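Local coordinates for extracellular sialidase/neuraminidase, putative (Aspergillus fumigatus, PDB 2XZI), which probably hydrolyses terminal sialic acid linkages, acting as a KDNase on the deaminated sialic acid KDN, at residues 219-227 against 258-266; 243-254 against 265-276. One frame throughout, in Å; residues are numbered along the deposited sequence. Where two conformers were deposited one is given.

Interaction 1 of 2, residues 219-227 against 258-266. With NO2 (nitrite ion), chain H.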
loop_
_atom_site.group_PDB
_atom_site.type_symbol
_atom_site.label_atom_id
_atom_site.label_comp_id
_atom_site.label_asym_id
_atom_site.label_seq_id
_atom_site.Cartn_x
_atom_site.Cartn_y
_atom_site.Cartn_z
ATOM N N SER A 219 16.531 -10.921 -6.454
ATOM C CA SER A 219 17.735 -10.108 -6.645
ATOM C C SER A 219 17.364 -8.633 -6.526
ATOM O O SER A 219 16.171 -8.286 -6.472
ATOM C CB SER A 219 18.372 -10.403 -7.997
ATOM O OG SER A 219 17.491 -10.082 -9.037
ATOM N N VAL A 220 18.374 -7.773 -6.454
ATOM C CA VAL A 220 18.147 -6.342 -6.287
ATOM C C VAL A 220 18.529 -5.575 -7.545
ATOM O O VAL A 220 19.638 -5.741 -8.075
ATOM C CB VAL A 220 18.958 -5.780 -5.108
ATOM C CG1 VAL A 220 18.779 -4.264 -5.010
ATOM C CG2 VAL A 220 18.567 -6.461 -3.809
ATOM N N GLN A 221 17.618 -4.729 -7.999
ATOM C CA GLN A 221 17.884 -3.778 -9.064
ATOM C C GLN A 221 18.020 -2.395 -8.434
ATOM O O GLN A 221 17.017 -1.783 -8.005
ATOM C CB GLN A 221 16.761 -3.804 -10.097
ATOM C CG GLN A 221 16.934 -2.767 -11.184
ATOM C CD GLN A 221 15.758 -2.708 -12.141
ATOM O OE1 GLN A 221 14.596 -2.688 -11.727
ATOM N NE2 GLN A 221 16.054 -2.631 -13.435
ATOM N N ARG A 222 19.249 -1.908 -8.320
ATOM C CA ARG A 222 19.469 -0.591 -7.714
ATOM C C ARG A 222 19.009 0.514 -8.652
ATOM O O ARG A 222 19.176 0.420 -9.867
ATOM C CB ARG A 222 20.941 -0.372 -7.346
ATOM C CG ARG A 222 21.521 -1.359 -6.331
ATOM C CD ARG A 222 20.888 -1.221 -4.943
ATOM N NE ARG A 222 21.300 -0.020 -4.206
ATOM C CZ ARG A 222 22.434 0.085 -3.501
ATOM N NH1 ARG A 222 23.319 -0.902 -3.472
ATOM N NH2 ARG A 222 22.694 1.190 -2.843
ATOM N N LEU A 223 18.410 1.545 -8.068
ATOM C CA LEU A 223 17.886 2.678 -8.820
ATOM C C LEU A 223 18.415 3.994 -8.331
ATOM O O LEU A 223 18.163 4.372 -7.183
ATOM C CB LEU A 223 16.366 2.758 -8.708
ATOM C CG LEU A 223 15.565 1.539 -9.123
ATOM C CD1 LEU A 223 14.114 1.678 -8.618
ATOM C CD2 LEU A 223 15.635 1.333 -10.626
ATOM N N SER A 224 19.012 4.741 -9.258
ATOM C CA SER A 224 19.526 6.066 -8.965
ATOM C C SER A 224 18.400 7.103 -8.974
ATOM O O SER A 224 17.681 7.257 -9.964
ATOM C CB SER A 224 20.625 6.425 -9.973
ATOM O OG SER A 224 21.170 7.703 -9.705
ATOM N N GLY A 225 18.250 7.799 -7.858
ATOM C CA GLY A 225 17.234 8.837 -7.727
ATOM C C GLY A 225 15.874 8.393 -7.207
ATOM O O GLY A 225 14.968 9.222 -7.136
ATOM N N ALA A 226 15.727 7.113 -6.854
ATOM C CA ALA A 226 14.444 6.594 -6.361
ATOM C C ALA A 226 14.149 7.105 -4.966
ATOM O O ALA A 226 15.054 7.458 -4.209
ATOM C CB ALA A 226 14.409 5.063 -6.392
ATOM N N GLY A 227 12.870 7.141 -4.625
ATOM C CA GLY A 227 12.461 7.501 -3.277
ATOM C C GLY A 227 12.514 6.363 -2.274
ATOM O O GLY A 227 12.908 5.228 -2.599
ATOM N N THR A 258 13.217 -0.826 -17.673
ATOM C CA THR A 258 12.969 -2.247 -17.888
ATOM C C THR A 258 13.805 -2.982 -16.835
ATOM O O THR A 258 14.489 -2.346 -16.020
ATOM C CB THR A 258 13.434 -2.701 -19.285
ATOM O OG1 THR A 258 14.858 -2.600 -19.348
ATOM C CG2 THR A 258 12.813 -1.851 -20.418
ATOM N N LEU A 259 13.776 -4.309 -16.866
ATOM C CA LEU A 259 14.648 -5.093 -15.984
ATOM C C LEU A 259 16.148 -4.898 -16.234
ATOM O O LEU A 259 16.973 -5.294 -15.415
ATOM C CB LEU A 259 14.284 -6.575 -16.037
ATOM C CG LEU A 259 12.930 -6.943 -15.423
ATOM C CD1 LEU A 259 12.695 -8.423 -15.573
ATOM C CD2 LEU A 259 12.857 -6.528 -13.954
ATOM N N GLU A 260 16.482 -4.261 -17.354
ATOM C CA GLU A 260 17.877 -3.956 -17.661
ATOM C C GLU A 260 18.346 -2.612 -17.114
ATOM O O GLU A 260 19.545 -2.324 -17.120
ATOM C CB GLU A 260 18.116 -4.000 -19.171
ATOM C CG GLU A 260 17.990 -5.394 -19.777
ATOM C CD GLU A 260 18.020 -5.396 -21.308
ATOM O OE1 GLU A 260 18.064 -4.306 -21.927
ATOM O OE2 GLU A 260 17.976 -6.496 -21.894
ATOM N N GLY A 261 17.410 -1.775 -16.665
ATOM C CA GLY A 261 17.760 -0.477 -16.110
ATOM C C GLY A 261 16.706 0.600 -16.274
ATOM O O GLY A 261 15.806 0.490 -17.119
ATOM N N PHE A 262 16.834 1.651 -15.465
ATOM C CA PHE A 262 15.923 2.781 -15.502
ATOM C C PHE A 262 16.612 4.061 -15.893
ATOM O O PHE A 262 17.808 4.237 -15.651
ATOM C CB PHE A 262 15.273 3.005 -14.134
ATOM C CG PHE A 262 14.099 2.114 -13.869
ATOM C CD1 PHE A 262 14.258 0.743 -13.712
ATOM C CD2 PHE A 262 12.824 2.659 -13.762
ATOM C CE1 PHE A 262 13.152 -0.066 -13.453
ATOM C CE2 PHE A 262 11.729 1.854 -13.506
ATOM C CZ PHE A 262 11.889 0.511 -13.344
ATOM N N GLY A 263 15.832 4.962 -16.482
ATOM C CA GLY A 263 16.266 6.328 -16.704
ATOM C C GLY A 263 16.112 7.140 -15.432
ATOM O O GLY A 263 15.782 6.600 -14.356
ATOM N N ALA A 264 16.322 8.444 -15.560
ATOM C CA ALA A 264 16.270 9.348 -14.421
ATOM C C ALA A 264 14.864 9.543 -13.856
ATOM O O ALA A 264 13.862 9.471 -14.576
ATOM C CB ALA A 264 16.869 10.693 -14.786
ATOM N N PHE A 265 14.824 9.789 -12.551
ATOM C CA PHE A 265 13.611 10.263 -11.893
ATOM C C PHE A 265 13.450 11.760 -12.110
ATOM O O PHE A 265 14.421 12.517 -12.014
ATOM C CB PHE A 265 13.630 9.963 -10.396
ATOM C CG PHE A 265 13.270 8.541 -10.064
ATOM C CD1 PHE A 265 14.238 7.538 -10.114
ATOM C CD2 PHE A 265 11.958 8.203 -9.698
ATOM C CE1 PHE A 265 13.916 6.201 -9.815
ATOM C CE2 PHE A 265 11.637 6.868 -9.390
ATOM C CZ PHE A 265 12.610 5.874 -9.446
ATOM N N ALA A 266 12.223 12.176 -12.407
ATOM C CA ALA A 266 11.891 13.588 -12.594
ATOM C C ALA A 266 10.471 13.847 -12.109
ATOM O O ALA A 266 9.620 12.959 -12.180
ATOM C CB ALA A 266 12.040 13.976 -14.070
HETATM N N NO2 H . 18.159 -6.981 -11.879
HETATM O O1 NO2 H . 17.261 -6.902 -13.030
HETATM O O2 NO2 H . 18.165 -8.345 -11.343
HETATM O O HOH W 1 17.246 9.927 -11.060
#
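Ala226 lies over one face of the Phe265 ring, its CA 3.8 Å from the ring centroid in a CH-pi contact 22° off the normal, while Ala226 CB reaches the far end of the ring at CZ (3.6 Å). Ser224 O comes to the edge of the same ring, and a water bridges the two segments there, donating to Ser224 O and accepting from Phe265 N. Gly225, in the type II turn from Leu223 to Ala226, brings its C to 3.4 Å from Phe265 CD1. One step along, Leu223 CD2 presses on Phe262 CD1 at 3.4 Å. In this six-bladed sialidase beta-propeller the contact joins the outer strand 217-222 of one blade, and the turn after it, to the 250-258/261-268 hairpin of the next. Gln221, extended with CG opposite its backbone N (chi1 176°), sends its amide across Phe262 with the two planes 79° apart. Its NE2 donates to Thr258 O at 3.0 Å, in the carbonyl plane on a lone pair; that oxygen also takes Gly261 N, closing the hairpin turn. Asn206 holds Gln221 OE1, which fixes the amide's flip. Ser219 OG donates to O2 of a nitrite ion (3.0 Å), probably from the crystallisation liquor, that Arg210 also binds.

Interaction 2 of 2, residues 243-254 against 265-276. With KDM (deamino-alpha-neuraminic acid), chain C.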
loop_
_atom_site.group_PDB
_atom_site.type_symbol
_atom_site.label_atom_id
_atom_site.label_comp_id
_atom_site.label_asym_id
_atom_site.label_seq_id
_atom_site.Cartn_x
_atom_site.Cartn_y
_atom_site.Cartn_z
ATOM N N ASN A 243 6.757 5.279 -9.716
ATOM C CA ASN A 243 6.110 6.531 -9.346
ATOM C C ASN A 243 6.225 6.646 -7.832
ATOM O O ASN A 243 5.542 5.947 -7.072
ATOM C CB ASN A 243 4.661 6.534 -9.861
ATOM C CG ASN A 243 3.909 7.805 -9.521
ATOM O OD1 ASN A 243 3.998 8.302 -8.400
ATOM N ND2 ASN A 243 3.140 8.318 -10.477
ATOM N N ASP A 244 7.160 7.484 -7.393
ATOM C CA ASP A 244 7.591 7.509 -6.006
ATOM C C ASP A 244 7.127 8.767 -5.290
ATOM O O ASP A 244 6.932 9.834 -5.905
ATOM C CB ASP A 244 9.124 7.457 -5.940
ATOM C CG ASP A 244 9.698 6.085 -6.289
ATOM O OD1 ASP A 244 8.971 5.243 -6.852
ATOM O OD2 ASP A 244 10.892 5.854 -6.017
ATOM N N ARG A 245 7.011 8.647 -3.973
ATOM C CA ARG A 245 6.819 9.782 -3.086
ATOM C C ARG A 245 8.053 10.681 -3.113
ATOM O O ARG A 245 9.184 10.193 -2.966
ATOM C CB ARG A 245 6.611 9.243 -1.670
ATOM C CG ARG A 245 6.591 10.300 -0.575
ATOM C CD ARG A 245 6.389 9.632 0.761
ATOM N NE ARG A 245 6.555 10.557 1.881
ATOM C CZ ARG A 245 6.118 10.316 3.116
ATOM N NH1 ARG A 245 5.411 9.215 3.390
ATOM N NH2 ARG A 245 6.336 11.217 4.068
ATOM N N PRO A 246 7.844 11.997 -3.292
ATOM C CA PRO A 246 8.994 12.907 -3.282
ATOM C C PRO A 246 9.553 13.113 -1.867
ATOM O O PRO A 246 8.825 12.951 -0.877
ATOM C CB PRO A 246 8.386 14.217 -3.790
ATOM C CG PRO A 246 6.947 14.169 -3.307
ATOM C CD PRO A 246 6.569 12.709 -3.530
ATOM N N SER A 247 10.835 13.487 -1.777
ATOM C CA SER A 247 11.438 13.818 -0.469
ATOM C C SER A 247 10.856 15.116 0.134
ATOM O O SER A 247 10.769 15.258 1.358
ATOM C CB SER A 247 12.974 13.860 -0.541
ATOM O OG SER A 247 13.445 14.806 -1.479
ATOM N N GLN A 248 10.456 16.038 -0.736
ATOM C CA GLN A 248 9.800 17.273 -0.321
ATOM C C GLN A 248 8.479 17.434 -1.063
ATOM O O GLN A 248 8.329 16.959 -2.198
ATOM C CB GLN A 248 10.698 18.495 -0.566
ATOM C CG GLN A 248 11.757 18.751 0.521
ATOM C CD GLN A 248 13.114 18.133 0.216
ATOM O OE1 GLN A 248 13.434 17.835 -0.937
ATOM N NE2 GLN A 248 13.930 17.955 1.254
ATOM N N LYS A 249 7.529 18.105 -0.419
ATOM C CA LYS A 249 6.208 18.325 -0.998
ATOM C C LYS A 249 6.312 18.940 -2.390
ATOM O O LYS A 249 7.199 19.767 -2.644
ATOM C CB LYS A 249 5.385 19.248 -0.103
ATOM C CG LYS A 249 5.199 18.740 1.309
ATOM C CD LYS A 249 4.191 19.597 2.063
ATOM C CE LYS A 249 3.593 18.829 3.234
ATOM N NZ LYS A 249 2.412 19.535 3.799
ATOM N N GLY A 250 5.415 18.529 -3.286
ATOM C CA GLY A 250 5.393 19.054 -4.630
ATOM C C GLY A 250 4.670 18.130 -5.582
ATOM O O GLY A 250 3.467 18.308 -5.820
ATOM N N TYR A 251 5.413 17.155 -6.117
ATOM C CA TYR A 251 4.961 16.292 -7.212
ATOM C C TYR A 251 5.506 14.888 -7.074
ATOM O O TYR A 251 6.575 14.683 -6.498
ATOM C CB TYR A 251 5.419 16.870 -8.564
ATOM C CG TYR A 251 4.915 18.273 -8.788
ATOM C CD1 TYR A 251 3.625 18.498 -9.274
ATOM C CD2 TYR A 251 5.707 19.373 -8.465
ATOM C CE1 TYR A 251 3.141 19.788 -9.451
ATOM C CE2 TYR A 251 5.240 20.665 -8.648
ATOM C CZ TYR A 251 3.955 20.861 -9.135
ATOM O OH TYR A 251 3.486 22.139 -9.318
ATOM N N ARG A 252 4.777 13.932 -7.637
ATOM C CA ARG A 252 5.286 12.567 -7.744
ATOM C C ARG A 252 6.561 12.529 -8.584
ATOM O O ARG A 252 6.718 13.312 -9.533
ATOM C CB ARG A 252 4.243 11.658 -8.378
ATOM C CG ARG A 252 2.902 11.621 -7.674
ATOM C CD ARG A 252 2.961 11.058 -6.261
ATOM N NE ARG A 252 3.397 9.663 -6.216
ATOM C CZ ARG A 252 3.504 8.970 -5.091
ATOM N NH1 ARG A 252 3.156 9.527 -3.926
ATOM N NH2 ARG A 252 3.900 7.703 -5.139
ATOM N N MET A 253 7.479 11.645 -8.212
ATOM C CA MET A 253 8.733 11.465 -8.934
ATOM C C MET A 253 8.640 10.213 -9.792
ATOM O O MET A 253 8.425 9.117 -9.274
ATOM C CB MET A 253 9.905 11.379 -7.950
ATOM C CG MET A 253 10.117 12.639 -7.108
ATOM S SD MET A 253 10.542 14.090 -8.092
ATOM C CE MET A 253 12.220 13.688 -8.532
ATOM N N VAL A 254 8.797 10.369 -11.104
ATOM C CA VAL A 254 8.568 9.283 -12.055
ATOM C C VAL A 254 9.839 8.896 -12.799
ATOM O O VAL A 254 10.618 9.763 -13.210
ATOM C CB VAL A 254 7.408 9.632 -13.066
ATOM C CG1 VAL A 254 7.326 8.637 -14.216
ATOM C CG2 VAL A 254 6.075 9.703 -12.325
ATOM N N PHE A 265 14.824 9.789 -12.551
ATOM C CA PHE A 265 13.611 10.263 -11.893
ATOM C C PHE A 265 13.450 11.760 -12.110
ATOM O O PHE A 265 14.421 12.517 -12.014
ATOM C CB PHE A 265 13.630 9.963 -10.396
ATOM C CG PHE A 265 13.270 8.541 -10.064
ATOM C CD1 PHE A 265 14.238 7.538 -10.114
ATOM C CD2 PHE A 265 11.958 8.203 -9.698
ATOM C CE1 PHE A 265 13.916 6.201 -9.815
ATOM C CE2 PHE A 265 11.637 6.868 -9.390
ATOM C CZ PHE A 265 12.610 5.874 -9.446
ATOM N N ALA A 266 12.223 12.176 -12.407
ATOM C CA ALA A 266 11.891 13.588 -12.594
ATOM C C ALA A 266 10.471 13.847 -12.109
ATOM O O ALA A 266 9.620 12.959 -12.180
ATOM C CB ALA A 266 12.040 13.976 -14.070
ATOM N N PRO A 267 10.208 15.062 -11.599
ATOM C CA PRO A 267 8.860 15.333 -11.101
ATOM C C PRO A 267 7.842 15.295 -12.234
ATOM O O PRO A 267 8.142 15.737 -13.359
ATOM C CB PRO A 267 8.971 16.739 -10.493
ATOM C CG PRO A 267 10.209 17.317 -11.098
ATOM C CD PRO A 267 11.135 16.187 -11.353
ATOM N N ASP A 268 6.661 14.738 -11.954
ATOM C CA ASP A 268 5.557 14.740 -12.903
ATOM C C ASP A 268 4.647 15.899 -12.545
ATOM O O ASP A 268 3.925 15.845 -11.552
ATOM C CB ASP A 268 4.783 13.421 -12.843
ATOM C CG ASP A 268 3.719 13.315 -13.921
ATOM O OD1 ASP A 268 3.170 14.350 -14.357
ATOM O OD2 ASP A 268 3.424 12.179 -14.339
ATOM N N ALA A 269 4.705 16.962 -13.341
ATOM C CA ALA A 269 3.957 18.178 -13.029
ATOM C C ALA A 269 2.439 17.973 -13.087
ATOM O O ALA A 269 1.675 18.803 -12.588
ATOM C CB ALA A 269 4.399 19.324 -13.947
ATOM N N GLY A 270 2.014 16.853 -13.677
ATOM C CA GLY A 270 0.591 16.500 -13.760
ATOM C C GLY A 270 0.064 15.837 -12.490
ATOM O O GLY A 270 -1.152 15.654 -12.347
ATOM N N LEU A 271 0.973 15.505 -11.569
ATOM C CA LEU A 271 0.630 14.743 -10.352
ATOM C C LEU A 271 1.157 15.401 -9.066
ATOM O O LEU A 271 2.154 14.954 -8.489
ATOM C CB LEU A 271 1.133 13.294 -10.462
ATOM C CG LEU A 271 0.595 12.427 -11.605
ATOM C CD1 LEU A 271 1.316 11.078 -11.619
ATOM C CD2 LEU A 271 -0.944 12.268 -11.537
ATOM N N PRO A 272 0.494 16.477 -8.617
ATOM C CA PRO A 272 0.840 17.083 -7.334
ATOM C C PRO A 272 0.750 16.051 -6.203
ATOM O O PRO A 272 -0.064 15.125 -6.264
ATOM C CB PRO A 272 -0.210 18.195 -7.188
ATOM C CG PRO A 272 -1.363 17.740 -8.021
ATOM C CD PRO A 272 -0.716 17.081 -9.201
ATOM N N ASP A 273 1.622 16.196 -5.212
ATOM C CA ASP A 273 1.673 15.265 -4.092
ATOM C C ASP A 273 2.227 16.024 -2.888
ATOM O O ASP A 273 3.127 16.853 -3.057
ATOM C CB ASP A 273 2.584 14.089 -4.446
ATOM C CG ASP A 273 2.620 13.037 -3.352
ATOM O OD1 ASP A 273 3.427 13.170 -2.410
ATOM O OD2 ASP A 273 1.804 12.080 -3.423
ATOM N N PRO A 274 1.722 15.752 -1.673
ATOM C CA PRO A 274 2.141 16.504 -0.482
ATOM C C PRO A 274 3.250 15.796 0.299
ATOM O O PRO A 274 3.388 16.023 1.484
ATOM C CB PRO A 274 0.846 16.566 0.341
ATOM C CG PRO A 274 0.221 15.180 0.075
ATOM C CD PRO A 274 0.559 14.882 -1.384
ATOM N N ALA A 275 4.046 14.983 -0.395
ATOM C CA ALA A 275 5.019 14.088 0.238
ATOM C C ALA A 275 4.263 13.034 1.063
ATOM O O ALA A 275 4.259 13.037 2.303
ATOM C CB ALA A 275 6.045 14.873 1.098
ATOM N N CYS A 276 3.593 12.142 0.336
ATOM C CA CYS A 276 2.799 11.071 0.928
ATOM C C CYS A 276 2.880 9.872 -0.030
ATOM O O CYS A 276 3.190 10.029 -1.196
ATOM C CB CYS A 276 1.338 11.529 1.129
ATOM S SG CYS A 276 0.241 10.364 1.967
HETATM C C2 KDM C . 5.153 8.260 7.388
HETATM C C1 KDM C . 4.148 9.266 6.841
HETATM C C3 KDM C . 4.467 6.912 7.679
HETATM C C4 KDM C . 5.432 5.695 7.580
HETATM C C5 KDM C . 6.923 6.055 7.585
HETATM C C6 KDM C . 7.205 7.068 6.447
HETATM C C7 KDM C . 8.615 7.674 6.511
HETATM C C8 KDM C . 8.894 8.524 5.258
HETATM C C9 KDM C . 10.267 9.170 5.334
HETATM O O5 KDM C . 7.747 4.867 7.469
HETATM O O1A KDM C . 2.932 9.090 7.090
HETATM O O1B KDM C . 4.638 10.216 6.186
HETATM O O4 KDM C . 5.165 4.835 8.688
HETATM O O6 KDM C . 6.246 8.178 6.421
HETATM O O7 KDM C . 8.716 8.492 7.680
HETATM O O8 KDM C . 8.862 7.712 4.076
HETATM O O9 KDM C . 11.243 8.116 5.293
HETATM O O2 KDM C . 5.631 8.848 8.604
#
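Arg252 and Asp273 form the salt bridge of this contact, with Arg252 NH1 2.9 Å from Asp273 OD2, meeting it from above the carboxylate plane but within the guanidinium plane. Bends at chi2 and chi3 (-64° and -63°) fold the arginine back so that NE and NH2 grip Asn243 side-on, NE reaching OD1 at 2.6 Å and NH2 the backbone O. The buried guanidinium is thus held along its edge. Both oxygens of Asp273 have further partners: OD2 also takes Asn295, and OD1 receives Cys276 N on its syn lone pair, an Asx motif.

Two antiparallel pairs bond in both directions, Gly250 with Asp273 and Val254 with Ala266; between them Arg252 N donates to Leu271 O and Arg252 O accepts from Asp268 N. Strand 250-254 is therefore shared by two partners, 266-268 and 272-273, with the chain turning a corner through the type I turn 268-271.

In the apolar packing, Pro267 CB meets Met253 SD at 3.9 Å and Tyr251 CB at 4.0 Å, and Arg252 CG rests on Leu271 CB (3.7 Å).

At the ligand end Arg245 stretches out with Ala275 O over one guanidinium face, while NH2 and NH1 donate to carboxylate O1B of the bound KDM at 2.9 and 3.1 Å. Arg39 and Arg302 also bond to the ligand, consistent with the arginine triad that holds the carboxylate in sialidases; Glu229 pairs with Arg245 NH1.

On one side strand 240-244 pairs with 250-258; on another Leu271 and Arg252 pack against Phe293 of strand 290-294, in the following blade.

From the N terminus, the chain leaves strand 217-222, enters the turn 223-226 and builds strands 230-234 and 240-244. Segment 243-254 begins at the end of strand 240-244 and runs into strand 250-258; the hairpin then returns through 258-266, where interaction 1 closes a loop of about 30 residues. Interaction 2 closes a shorter one when 265-276 meets 243-254. The two loops cross rather than nest, since their segments alternate along the chain, and they share Phe265 and Ala266 on strand 261-268. They also touch directly, Gly227 N lying 2.7 Å from Asp244 OD2. Interaction 1 ties the blade to the preceding one; interaction 2 binds strands within the blade.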